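Local coordinates for ABC transporter, substrate-binding protein (Clostridium perfringens, PDB 4EDP), which probably binds a solute, not identified here, outside the cell membrane and hands it to the membrane-bound part of an ABC importer, at residues K328-F332 with K333-S337; N317-G321 with P322-N326. All blocks are in the same frame, centred on the assembly; numbering follows the deposited sequence.

Contact 1. Residues K328-F332 with K333-S337. With ACT (acetate ion), chain G.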
loop_
_atom_site.group_PDB
_atom_site.type_symbol
_atom_site.label_atom_id
_atom_site.label_comp_id
_atom_site.label_asym_id
_atom_site.label_seq_id
_atom_site.Cartn_x
_atom_site.Cartn_y
_atom_site.Cartn_z
ATOM N N LYS A 328 3.265 -8.267 -8.148
ATOM C CA LYS A 328 3.723 -7.191 -8.997
ATOM C C LYS A 328 3.815 -5.908 -8.187
ATOM O O LYS A 328 3.049 -5.706 -7.235
ATOM C CB LYS A 328 2.769 -7.036 -10.164
ATOM C CG LYS A 328 2.847 -8.234 -11.102
ATOM C CD LYS A 328 1.890 -8.211 -12.250
ATOM C CE LYS A 328 2.076 -9.549 -12.994
ATOM N NZ LYS A 328 1.083 -9.885 -13.992
ATOM N N VAL A 329 4.799 -5.067 -8.510
ATOM C CA VAL A 329 4.946 -3.777 -7.832
ATOM C C VAL A 329 4.752 -2.646 -8.843
ATOM O O VAL A 329 4.981 -2.819 -10.040
ATOM C CB VAL A 329 6.300 -3.615 -7.116
ATOM C CG1 VAL A 329 6.460 -4.707 -6.001
ATOM C CG2 VAL A 329 7.432 -3.677 -8.099
ATOM N N ILE A 330 4.348 -1.490 -8.349
ATOM C CA ILE A 330 4.098 -0.329 -9.203
ATOM C C ILE A 330 5.238 0.680 -9.143
ATOM O O ILE A 330 5.799 0.916 -8.084
ATOM C CB ILE A 330 2.774 0.331 -8.818
ATOM C CG1 ILE A 330 1.615 -0.631 -9.155
ATOM C CG2 ILE A 330 2.566 1.648 -9.561
ATOM C CD1 ILE A 330 0.276 -0.100 -8.776
ATOM N N ASP A 331 5.599 1.248 -10.295
ATOM C CA ASP A 331 6.636 2.276 -10.345
ATOM C C ASP A 331 5.960 3.623 -10.152
ATOM O O ASP A 331 5.383 4.181 -11.100
ATOM C CB ASP A 331 7.348 2.236 -11.700
ATOM C CG ASP A 331 8.386 3.339 -11.867
ATOM O OD1 ASP A 331 8.484 4.245 -11.007
ATOM O OD2 ASP A 331 9.104 3.312 -12.895
ATOM N N PHE A 332 5.996 4.140 -8.927
ATOM C CA PHE A 332 5.342 5.424 -8.653
ATOM C C PHE A 332 6.019 6.657 -9.240
ATOM O O PHE A 332 5.391 7.715 -9.376
ATOM C CB PHE A 332 4.996 5.563 -7.179
ATOM C CG PHE A 332 3.782 4.813 -6.820
ATOM C CD1 PHE A 332 2.531 5.348 -7.086
ATOM C CD2 PHE A 332 3.864 3.550 -6.278
ATOM C CE1 PHE A 332 1.398 4.650 -6.782
ATOM C CE2 PHE A 332 2.745 2.853 -5.980
ATOM C CZ PHE A 332 1.503 3.395 -6.235
ATOM N N LYS A 333 7.286 6.536 -9.612
ATOM C CA LYS A 333 7.941 7.640 -10.273
ATOM C C LYS A 333 7.193 7.830 -11.601
ATOM O O LYS A 333 6.822 8.953 -11.980
ATOM C CB LYS A 333 9.421 7.358 -10.523
ATOM C CG LYS A 333 10.164 8.568 -11.081
ATOM C CD LYS A 333 11.666 8.369 -11.206
ATOM C CE LYS A 333 12.298 9.662 -11.714
ATOM N NZ LYS A 333 13.785 9.635 -11.758
ATOM N N PHE A 334 6.959 6.727 -12.307
ATOM C CA PHE A 334 6.241 6.797 -13.570
ATOM C C PHE A 334 4.763 7.145 -13.391
ATOM O O PHE A 334 4.261 8.065 -14.033
ATOM C CB PHE A 334 6.351 5.508 -14.389
ATOM C CG PHE A 334 5.531 5.547 -15.646
ATOM C CD1 PHE A 334 6.000 6.207 -16.764
ATOM C CD2 PHE A 334 4.251 5.016 -15.670
ATOM C CE1 PHE A 334 5.213 6.293 -17.914
ATOM C CE2 PHE A 334 3.462 5.102 -16.810
ATOM C CZ PHE A 334 3.938 5.733 -17.922
ATOM N N VAL A 335 4.081 6.437 -12.501
ATOM C CA VAL A 335 2.651 6.637 -12.286
ATOM C C VAL A 335 2.324 8.067 -11.857
ATOM O O VAL A 335 1.386 8.678 -12.380
ATOM C CB VAL A 335 2.068 5.574 -11.323
ATOM C CG1 VAL A 335 0.669 5.974 -10.835
ATOM C CG2 VAL A 335 2.045 4.170 -12.018
ATOM N N ASN A 336 3.087 8.610 -10.916
ATOM C CA ASN A 336 2.829 9.975 -10.486
ATOM C C ASN A 336 3.012 10.966 -11.637
ATOM O O ASN A 336 2.341 12.005 -11.652
ATOM C CB ASN A 336 3.675 10.365 -9.270
ATOM C CG ASN A 336 3.174 9.733 -7.989
ATOM O OD1 ASN A 336 2.077 9.174 -7.952
ATOM N ND2 ASN A 336 3.971 9.816 -6.930
ATOM N N SER A 337 3.893 10.658 -12.596
ATOM C CA SER A 337 4.117 11.550 -13.741
ATOM C C SER A 337 2.916 11.600 -14.695
ATOM O O SER A 337 2.798 12.536 -15.491
ATOM C CB SER A 337 5.386 11.183 -14.548
ATOM O OG SER A 337 5.199 10.022 -15.361
HETATM C C ACT G . 4.911 0.054 -13.708
HETATM O O ACT G . 4.313 0.450 -12.715
HETATM O OXT ACT G . 6.069 -0.387 -13.507
HETATM C CH3 ACT G . 4.248 0.056 -15.053
#

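Contact 2. Residues N317-G321 with P322-N326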
loop_
_atom_site.group_PDB
_atom_site.type_symbol
_atom_site.label_atom_id
_atom_site.label_comp_id
_atom_site.label_asym_id
_atom_site.label_seq_id
_atom_site.Cartn_x
_atom_site.Cartn_y
_atom_site.Cartn_z
ATOM N N ASN A 317 -5.394 -11.963 7.856
ATOM C CA ASN A 317 -5.641 -10.657 7.245
ATOM C C ASN A 317 -4.374 -9.879 6.859
ATOM O O ASN A 317 -4.446 -8.744 6.400
ATOM C CB ASN A 317 -6.584 -9.823 8.102
ATOM C CG ASN A 317 -7.934 -10.496 8.292
ATOM O OD1 ASN A 317 -8.412 -11.239 7.421
ATOM N ND2 ASN A 317 -8.558 -10.235 9.430
ATOM N N LEU A 318 -3.210 -10.483 7.053
ATOM C CA LEU A 318 -1.984 -9.839 6.608
ATOM C C LEU A 318 -1.648 -10.431 5.263
ATOM O O LEU A 318 -2.242 -11.438 4.850
ATOM C CB LEU A 318 -0.819 -10.130 7.558
ATOM C CG LEU A 318 -0.953 -9.545 8.953
ATOM C CD1 LEU A 318 0.343 -9.771 9.708
ATOM C CD2 LEU A 318 -1.272 -8.076 8.872
ATOM N N THR A 319 -0.702 -9.811 4.572
ATOM C CA THR A 319 -0.208 -10.359 3.323
ATOM C C THR A 319 1.135 -10.994 3.678
ATOM O O THR A 319 2.088 -10.302 4.034
ATOM C CB THR A 319 -0.087 -9.304 2.237
ATOM O OG1 THR A 319 -1.417 -8.959 1.805
ATOM C CG2 THR A 319 0.729 -9.864 1.059
ATOM N N TYR A 320 1.200 -12.316 3.570
ATOM C CA TYR A 320 2.369 -13.050 4.033
ATOM C C TYR A 320 2.493 -14.351 3.296
ATOM O O TYR A 320 1.497 -15.068 3.106
ATOM C CB TYR A 320 2.127 -13.358 5.513
ATOM C CG TYR A 320 3.231 -14.088 6.230
ATOM C CD1 TYR A 320 4.366 -13.414 6.639
ATOM C CD2 TYR A 320 3.125 -15.434 6.525
ATOM C CE1 TYR A 320 5.374 -14.069 7.313
ATOM C CE2 TYR A 320 4.134 -16.099 7.200
ATOM C CZ TYR A 320 5.248 -15.405 7.594
ATOM O OH TYR A 320 6.265 -16.039 8.263
ATOM N N GLY A 321 3.703 -14.660 2.869
ATOM C CA GLY A 321 3.951 -15.943 2.218
ATOM C C GLY A 321 4.129 -15.915 0.725
ATOM O O GLY A 321 4.458 -14.878 0.146
ATOM N N PRO A 322 3.880 -17.056 0.086
ATOM C CA PRO A 322 4.041 -17.209 -1.345
ATOM C C PRO A 322 3.385 -16.132 -2.184
ATOM O O PRO A 322 3.894 -15.799 -3.263
ATOM C CB PRO A 322 3.414 -18.586 -1.618
ATOM C CG PRO A 322 3.624 -19.324 -0.376
ATOM C CD PRO A 322 3.459 -18.317 0.722
ATOM N N VAL A 323 2.286 -15.563 -1.692
ATOM C CA VAL A 323 1.583 -14.523 -2.429
ATOM C C VAL A 323 2.518 -13.372 -2.782
ATOM O O VAL A 323 2.427 -12.809 -3.873
ATOM C CB VAL A 323 0.390 -13.957 -1.629
ATOM C CG1 VAL A 323 0.883 -13.187 -0.393
ATOM C CG2 VAL A 323 -0.450 -13.039 -2.503
ATOM N N VAL A 324 3.418 -13.029 -1.861
ATOM C CA VAL A 324 4.348 -11.922 -2.064
ATOM C C VAL A 324 5.343 -12.227 -3.181
ATOM O O VAL A 324 5.617 -11.360 -3.996
ATOM C CB VAL A 324 5.135 -11.572 -0.769
ATOM C CG1 VAL A 324 6.192 -10.497 -1.059
ATOM C CG2 VAL A 324 4.161 -11.112 0.327
ATOM N N ASP A 325 5.851 -13.455 -3.217
ATOM C CA ASP A 325 6.863 -13.893 -4.205
ATOM C C ASP A 325 6.410 -13.718 -5.666
ATOM O O ASP A 325 7.235 -13.460 -6.565
ATOM C CB ASP A 325 7.208 -15.384 -4.022
ATOM C CG ASP A 325 7.534 -15.782 -2.565
ATOM O OD1 ASP A 325 7.668 -14.906 -1.681
ATOM O OD2 ASP A 325 7.634 -17.008 -2.308
ATOM N N ASN A 326 5.107 -13.872 -5.902
ATOM C CA ASN A 326 4.568 -13.802 -7.251
ATOM C C ASN A 326 3.908 -12.445 -7.581
ATOM O O ASN A 326 3.344 -12.259 -8.670
ATOM C CB ASN A 326 3.517 -14.896 -7.401
ATOM C CG ASN A 326 3.186 -15.177 -8.845
ATOM O OD1 ASN A 326 4.081 -15.272 -9.680
ATOM N ND2 ASN A 326 1.907 -15.353 -9.145
HETATM O O HOH W 1 0.793 -16.372 0.741
#

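Contact 1. Residues K328-F332 with K333-S337
OD1 of D331 takes two backbone N-H groups at the start of helix 332-350, which makes D331 its N-cap. The bond from F334 N is 3.2 Å long and nearly straight, at 163°. It reaches OD1 from well above the carboxylate plane, 71° out of it. K333 N lies closer to OD1, at 2.9 Å, but its N-H points badly and that bond is weak. D331 can cap because CG stands anti to the backbone N (chi1 176°), which swings the carboxylate round to the first turn of the helix. OD2 has its own partner, a salt bridge to K194 of helix 193-196. The first-turn N-H groups and this lysine probably all stabilise the negative charge of D331. V335 N donates to D331 O at 3.0 Å, the i to i+4 bond of the first turn. N336 N follows with a bond to F332 O. The N-H of D331 itself points straight at O of an acetate ion, 2.9 Å from D331 N. The acetate probably comes from the crystallisation liquor.

CG2 of I330 lies 3.8 Å above one face of the F332 ring, shifted toward the rim. The same methyl meets CG2 of V335 at 3.6 Å, and both I330 and V335 also touch helix 178-189. At the edge of the F332 ring, near its plane, sits OD1 of N336, with the amide plane turned well away from that of the ring. The other end of that amide, ND2, is held by OE1 of E98 and by the backbone O of S95, both in helix 94-103.

Contact 2. Residues N317-G321 with P322-N326
A type III beta turn, like one turn of 3-10 helix, leads the loop 317-321 into the short, weakly bonded helix 322-325. G321 O accepts from V324 N at 2.9 Å, closing the turn three residues on. The N-H...O angle is 147°. P322 and V323 are the two middle residues of this turn. V323 N is just as near to G321 O but is badly angled for a bond. It bonds instead to a water, which V323 N reaches at 3.0 Å. The same water donates to Y320 O at 2.8 Å, so it bridges the loop and the turn across the G321-P322 peptide. G321 has a positive phi of 105°, a conformation open to glycine.

The side-chain contact centres on the methyl of T319. CG2 stands anti to the backbone N (chi1 -73° for OG1) and reaches toward the helix. It meets CG2 of V324 at 3.7 Å, the two side chains crossing at a slant. V324 also touches N121. In the conformer given, CG1 of V323 comes within 3.6 Å of the same T319 CG2. V323 has a second conformer, so this touch is less certain. The other branch of T319 serves a different part of the fold: OG1 is hydrogen-bonded to S140 and to D238. S302 accepts from T319 N through its OG. T319 is therefore split by chemistry. Its methyl meets valine methyls, while OG1 and the backbone N are satisfied by polar groups of other segments. In the turn itself, the water supplies V323 N with the partner that G321 O does not.

Overall arrangement
The two contacts come in series near the C-terminal end of the chain. Contact 2 lies first, where the loop after helix 289-299 enters helix 322-325. Contact 1 follows, where the next loop enters helix 332-350, the last helix. Their segments nearly adjoin in sequence, yet their centres are 21 Å apart. K328, at the start of contact 1, makes backbone bonds to T260 and L262, the latter in strand 262-269. Side chains of contact 1 touch helices 94-103 and 178-189. T319 of contact 2 bonds to S140 of strand 135-145 and D238 of helix 238-247. The C-terminal stretch thus joins several parts of the chain, consistent with the two-lobed fold of solute-binding proteins.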